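PDB 6F74: alcohol oxidase from Myceliophthora thermophila, which binds FAD as a VAO-type flavoprotein and probably oxidises its substrates at the expense of molecular oxygen. Local coordinates for residues K59-P71 against C106-C120. Residues are numbered along the deposited sequence; the frame is centred on the assembly and turned at random.
Sequences KTSPIAQSCYDGP and CAPVDYAAGETPTSC
Two partners hold the hydroxyl of Tyr68: OH donates to Ala107 O at 2.6 Å, in the carbonyl plane and on a lone pair, and accepts from a water, itself bound by Thr118 N. With CG anti to the carbonyl carbon (chi1 -61°), the ring reaches into the bend of 106-120, where Cys120 CB lies over its face, 3.4 Å from the centroid, in a CH-pi contact. Both sulfurs of the Cys106–Cys120 disulfide approach the same ring obliquely, and Pro117 CB meets Tyr68 CD2 at 3.5 Å. The principle illustrated is an aromatic ring that packs between the two ends of a loop closed by a disulfide, in a partly buried region far from the annotated FAD-binding residues. A leucine at Tyr68 would probably leave Ala107 O without its hydroxyl donor and open a gap beside Cys120 CB. Pro62, first residue of the type I turn Pro62–Gln65, lays its CB against both sulfurs, 3.6 Å from Cys106 SG. Conversely, Tyr111 OH of 106-120 donates to Cys67 O of 59-71 at 2.6 Å, the donor oxygen tilted 19° from the Cys67 carbonyl plane. Cys67, bridged to Cys78 of helix 75-84, sets its CB against Val109 CG2 at 3.8 Å, and a second water joins Ala64 N to Cys106 O.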
loop_
_atom_site.group_PDB
_atom_site.type_symbol
_atom_site.label_atom_id
_atom_site.label_comp_id
_atom_site.label_asym_id
_atom_site.label_seq_id
_atom_site.Cartn_x
_atom_site.Cartn_y
_atom_site.Cartn_z
ATOM N N LYS A 59 -2.928 -25.548 8.014
ATOM C CA LYS A 59 -4.207 -25.583 7.326
ATOM C C LYS A 59 -4.934 -24.352 7.788
ATOM O O LYS A 59 -5.144 -24.169 8.984
ATOM C CB LYS A 59 -5.017 -26.818 7.656
ATOM C CG LYS A 59 -6.348 -26.836 6.904
ATOM C CD LYS A 59 -7.167 -28.067 7.229
ATOM C CE LYS A 59 -8.310 -28.267 6.246
ATOM N NZ LYS A 59 -8.979 -26.992 5.878
ATOM N N THR A 60 -5.284 -23.473 6.859
ATOM C CA THR A 60 -5.780 -22.191 7.260
ATOM C C THR A 60 -7.209 -22.331 7.744
ATOM O O THR A 60 -7.918 -23.314 7.403
ATOM C CB THR A 60 -5.669 -21.146 6.139
ATOM O OG1 THR A 60 -6.525 -21.474 5.035
ATOM C CG2 THR A 60 -4.188 -21.010 5.699
ATOM N N SER A 61 -7.586 -21.376 8.599
ATOM C CA SER A 61 -8.962 -21.307 9.047
ATOM C C SER A 61 -9.434 -19.867 9.012
ATOM O O SER A 61 -8.695 -19.000 9.454
ATOM C CB SER A 61 -9.144 -21.875 10.459
ATOM O OG SER A 61 -8.195 -22.800 10.941
ATOM N N PRO A 62 -10.652 -19.613 8.487
ATOM C CA PRO A 62 -11.173 -18.245 8.490
ATOM C C PRO A 62 -11.052 -17.589 9.847
ATOM O O PRO A 62 -11.352 -18.203 10.851
ATOM C CB PRO A 62 -12.657 -18.402 8.105
ATOM C CG PRO A 62 -12.754 -19.699 7.411
ATOM C CD PRO A 62 -11.577 -20.574 7.865
ATOM N N ILE A 63 -10.568 -16.356 9.869
ATOM C CA ILE A 63 -10.253 -15.658 11.133
ATOM C C ILE A 63 -11.386 -15.742 12.132
ATOM O O ILE A 63 -11.170 -16.093 13.293
ATOM C CB ILE A 63 -9.839 -14.205 10.869
ATOM C CG1 ILE A 63 -8.592 -14.127 9.979
ATOM C CG2 ILE A 63 -9.523 -13.475 12.156
ATOM C CD1 ILE A 63 -7.320 -14.737 10.529
ATOM N N ALA A 64 -12.607 -15.489 11.646
ATOM C CA ALA A 64 -13.789 -15.476 12.511
ATOM C C ALA A 64 -14.673 -16.725 12.466
ATOM O O ALA A 64 -15.896 -16.624 12.723
ATOM C CB ALA A 64 -14.617 -14.254 12.155
ATOM N N GLN A 65 -14.113 -17.894 12.171
ATOM C CA GLN A 65 -14.940 -19.144 12.098
ATOM C C GLN A 65 -15.619 -19.549 13.413
ATOM O O GLN A 65 -16.673 -20.193 13.411
ATOM C CB GLN A 65 -14.150 -20.332 11.543
ATOM C CG GLN A 65 -12.915 -20.720 12.362
ATOM C CD GLN A 65 -12.329 -22.050 11.954
ATOM O OE1 GLN A 65 -12.605 -22.587 10.880
ATOM N NE2 GLN A 65 -11.442 -22.539 12.772
ATOM N N SER A 66 -15.022 -19.153 14.540
ATOM C CA SER A 66 -15.604 -19.396 15.857
ATOM C C SER A 66 -16.952 -18.706 16.112
ATOM O O SER A 66 -17.661 -19.086 17.045
ATOM C CB SER A 66 -14.603 -19.018 16.950
ATOM O OG SER A 66 -14.421 -17.617 17.036
ATOM N N CYS A 67 -17.291 -17.708 15.306
ATOM C CA CYS A 67 -18.575 -17.016 15.374
ATOM C C CYS A 67 -19.749 -17.776 14.753
ATOM O O CYS A 67 -20.882 -17.326 14.859
ATOM C CB CYS A 67 -18.461 -15.620 14.709
ATOM S SG CYS A 67 -17.329 -14.489 15.562
ATOM N N TYR A 68 -19.474 -18.896 14.092
ATOM C CA TYR A 68 -20.488 -19.602 13.313
ATOM C C TYR A 68 -20.752 -21.017 13.842
ATOM O O TYR A 68 -19.859 -21.673 14.399
ATOM C CB TYR A 68 -20.087 -19.608 11.826
ATOM C CG TYR A 68 -19.966 -18.218 11.241
ATOM C CD1 TYR A 68 -18.810 -17.463 11.452
ATOM C CD2 TYR A 68 -21.017 -17.640 10.517
ATOM C CE1 TYR A 68 -18.677 -16.188 10.923
ATOM C CE2 TYR A 68 -20.900 -16.372 9.953
ATOM C CZ TYR A 68 -19.740 -15.644 10.168
ATOM O OH TYR A 68 -19.631 -14.380 9.612
ATOM N N ASP A 69 -21.964 -21.504 13.635
ATOM C CA ASP A 69 -22.363 -22.874 14.042
ATOM C C ASP A 69 -21.529 -23.947 13.396
ATOM O O ASP A 69 -21.183 -23.842 12.243
ATOM C CB ASP A 69 -23.821 -23.178 13.678
ATOM C CG ASP A 69 -24.791 -22.380 14.443
ATOM O OD1 ASP A 69 -24.397 -21.767 15.451
ATOM O OD2 ASP A 69 -25.978 -22.356 14.039
ATOM N N GLY A 70 -21.282 -25.015 14.146
ATOM C CA GLY A 70 -20.440 -26.130 13.695
ATOM C C GLY A 70 -19.356 -26.472 14.714
ATOM O O GLY A 70 -19.282 -25.843 15.778
ATOM N N PRO A 71 -18.500 -27.446 14.395
ATOM C CA PRO A 71 -17.524 -28.016 15.342
ATOM C C PRO A 71 -16.521 -27.029 15.932
ATOM O O PRO A 71 -16.037 -27.202 17.029
ATOM C CB PRO A 71 -16.765 -29.076 14.491
ATOM C CG PRO A 71 -17.581 -29.280 13.243
ATOM C CD PRO A 71 -18.399 -28.055 13.047
ATOM N N CYS A 106 -16.205 -14.251 5.678
ATOM C CA CYS A 106 -16.437 -14.767 7.019
ATOM C C CYS A 106 -16.331 -13.639 8.023
ATOM O O CYS A 106 -15.288 -13.422 8.638
ATOM C CB CYS A 106 -15.431 -15.896 7.323
ATOM S SG CYS A 106 -15.659 -16.630 8.950
ATOM N N ALA A 107 -17.423 -12.893 8.156
ATOM C CA ALA A 107 -17.442 -11.668 8.976
ATOM C C ALA A 107 -17.320 -11.993 10.468
ATOM O O ALA A 107 -17.855 -13.002 10.921
ATOM C CB ALA A 107 -18.714 -10.874 8.710
ATOM N N PRO A 108 -16.607 -11.155 11.238
ATOM C CA PRO A 108 -16.787 -11.284 12.684
ATOM C C PRO A 108 -18.211 -10.888 13.062
ATOM O O PRO A 108 -18.778 -10.007 12.422
ATOM C CB PRO A 108 -15.771 -10.315 13.249
ATOM C CG PRO A 108 -15.649 -9.263 12.213
ATOM C CD PRO A 108 -15.765 -9.999 10.904
ATOM N N VAL A 109 -18.779 -11.581 14.059
ATOM C CA VAL A 109 -20.158 -11.310 14.487
ATOM C C VAL A 109 -20.094 -10.704 15.876
ATOM O O VAL A 109 -19.461 -11.272 16.765
ATOM C CB VAL A 109 -21.021 -12.587 14.473
ATOM C CG1 VAL A 109 -22.477 -12.272 14.848
ATOM C CG2 VAL A 109 -20.990 -13.242 13.131
ATOM N N ASP A 110 -20.728 -9.547 16.038
ATOM C CA ASP A 110 -20.782 -8.861 17.320
ATOM C C ASP A 110 -22.091 -9.226 17.997
ATOM O O ASP A 110 -23.119 -8.571 17.815
ATOM C CB ASP A 110 -20.618 -7.347 17.126
ATOM C CG ASP A 110 -20.505 -6.582 18.424
ATOM O OD1 ASP A 110 -20.640 -7.144 19.529
ATOM O OD2 ASP A 110 -20.291 -5.372 18.295
ATOM N N TYR A 111 -22.048 -10.318 18.764
ATOM C CA TYR A 111 -23.239 -10.837 19.427
ATOM C C TYR A 111 -23.749 -9.891 20.511
ATOM O O TYR A 111 -24.974 -9.751 20.668
ATOM C CB TYR A 111 -22.985 -12.228 20.038
ATOM C CG TYR A 111 -22.980 -13.337 19.007
ATOM C CD1 TYR A 111 -24.177 -13.861 18.501
ATOM C CD2 TYR A 111 -21.778 -13.857 18.529
ATOM C CE1 TYR A 111 -24.172 -14.876 17.556
ATOM C CE2 TYR A 111 -21.753 -14.871 17.589
ATOM C CZ TYR A 111 -22.947 -15.377 17.097
ATOM O OH TYR A 111 -22.898 -16.360 16.155
ATOM N N ALA A 112 -22.833 -9.250 21.244
ATOM C CA ALA A 112 -23.197 -8.254 22.254
ATOM C C ALA A 112 -24.079 -7.149 21.638
ATOM O O ALA A 112 -25.047 -6.732 22.257
ATOM C CB ALA A 112 -21.949 -7.640 22.897
ATOM N N ALA A 113 -23.770 -6.742 20.405
ATOM C CA ALA A 113 -24.539 -5.717 19.681
ATOM C C ALA A 113 -25.813 -6.233 18.975
ATOM O O ALA A 113 -26.447 -5.487 18.229
ATOM C CB ALA A 113 -23.641 -5.014 18.668
ATOM N N GLY A 114 -26.192 -7.485 19.223
ATOM C CA GLY A 114 -27.368 -8.094 18.611
ATOM C C GLY A 114 -27.218 -8.587 17.165
ATOM O O GLY A 114 -28.221 -8.950 16.549
ATOM N N GLU A 115 -25.989 -8.631 16.648
ATOM C CA GLU A 115 -25.743 -9.148 15.299
ATOM C C GLU A 115 -25.884 -10.676 15.289
ATOM O O GLU A 115 -25.768 -11.336 16.343
ATOM C CB GLU A 115 -24.347 -8.800 14.786
ATOM C CG GLU A 115 -24.023 -7.330 14.802
ATOM C CD GLU A 115 -22.750 -6.990 14.029
ATOM O OE1 GLU A 115 -21.946 -7.885 13.696
ATOM O OE2 GLU A 115 -22.538 -5.781 13.764
ATOM N N THR A 116 -26.147 -11.217 14.098
ATOM C CA THR A 116 -26.350 -12.660 13.923
ATOM C C THR A 116 -25.620 -13.133 12.673
ATOM O O THR A 116 -25.462 -12.348 11.726
ATOM C CB THR A 116 -27.851 -13.054 13.808
ATOM O OG1 THR A 116 -28.424 -12.420 12.664
ATOM C CG2 THR A 116 -28.623 -12.654 15.053
ATOM N N PRO A 117 -25.183 -14.411 12.663
ATOM C CA PRO A 117 -24.323 -14.884 11.589
ATOM C C PRO A 117 -25.079 -15.130 10.269
ATOM O O PRO A 117 -26.247 -15.523 10.272
ATOM C CB PRO A 117 -23.762 -16.213 12.143
ATOM C CG PRO A 117 -24.779 -16.692 13.117
ATOM C CD PRO A 117 -25.416 -15.458 13.685
ATOM N N THR A 118 -24.371 -14.897 9.162
ATOM C CA THR A 118 -24.861 -15.259 7.839
ATOM C C THR A 118 -24.125 -16.554 7.514
ATOM O O THR A 118 -24.595 -17.629 7.887
ATOM C CB THR A 118 -24.610 -14.148 6.813
ATOM O OG1 THR A 118 -23.223 -13.743 6.818
ATOM C CG2 THR A 118 -25.480 -12.930 7.156
ATOM N N SER A 119 -22.984 -16.456 6.840
ATOM C CA SER A 119 -22.199 -17.624 6.522
ATOM C C SER A 119 -20.739 -17.331 6.652
ATOM O O SER A 119 -20.344 -16.154 6.646
ATOM C CB SER A 119 -22.513 -18.058 5.089
ATOM O OG SER A 119 -22.600 -19.413 5.143
ATOM N N CYS A 120 -19.926 -18.372 6.784
ATOM C CA CYS A 120 -18.474 -18.214 6.903
ATOM C C CYS A 120 -17.801 -19.207 5.963
ATOM O O CYS A 120 -17.842 -20.415 6.185
ATOM C CB CYS A 120 -18.020 -18.487 8.307
ATOM S SG CYS A 120 -16.202 -18.530 8.518
HETATM O O HOH W 1 -12.695 -14.089 8.962
HETATM O O HOH W 2 -22.311 -13.395 9.290
#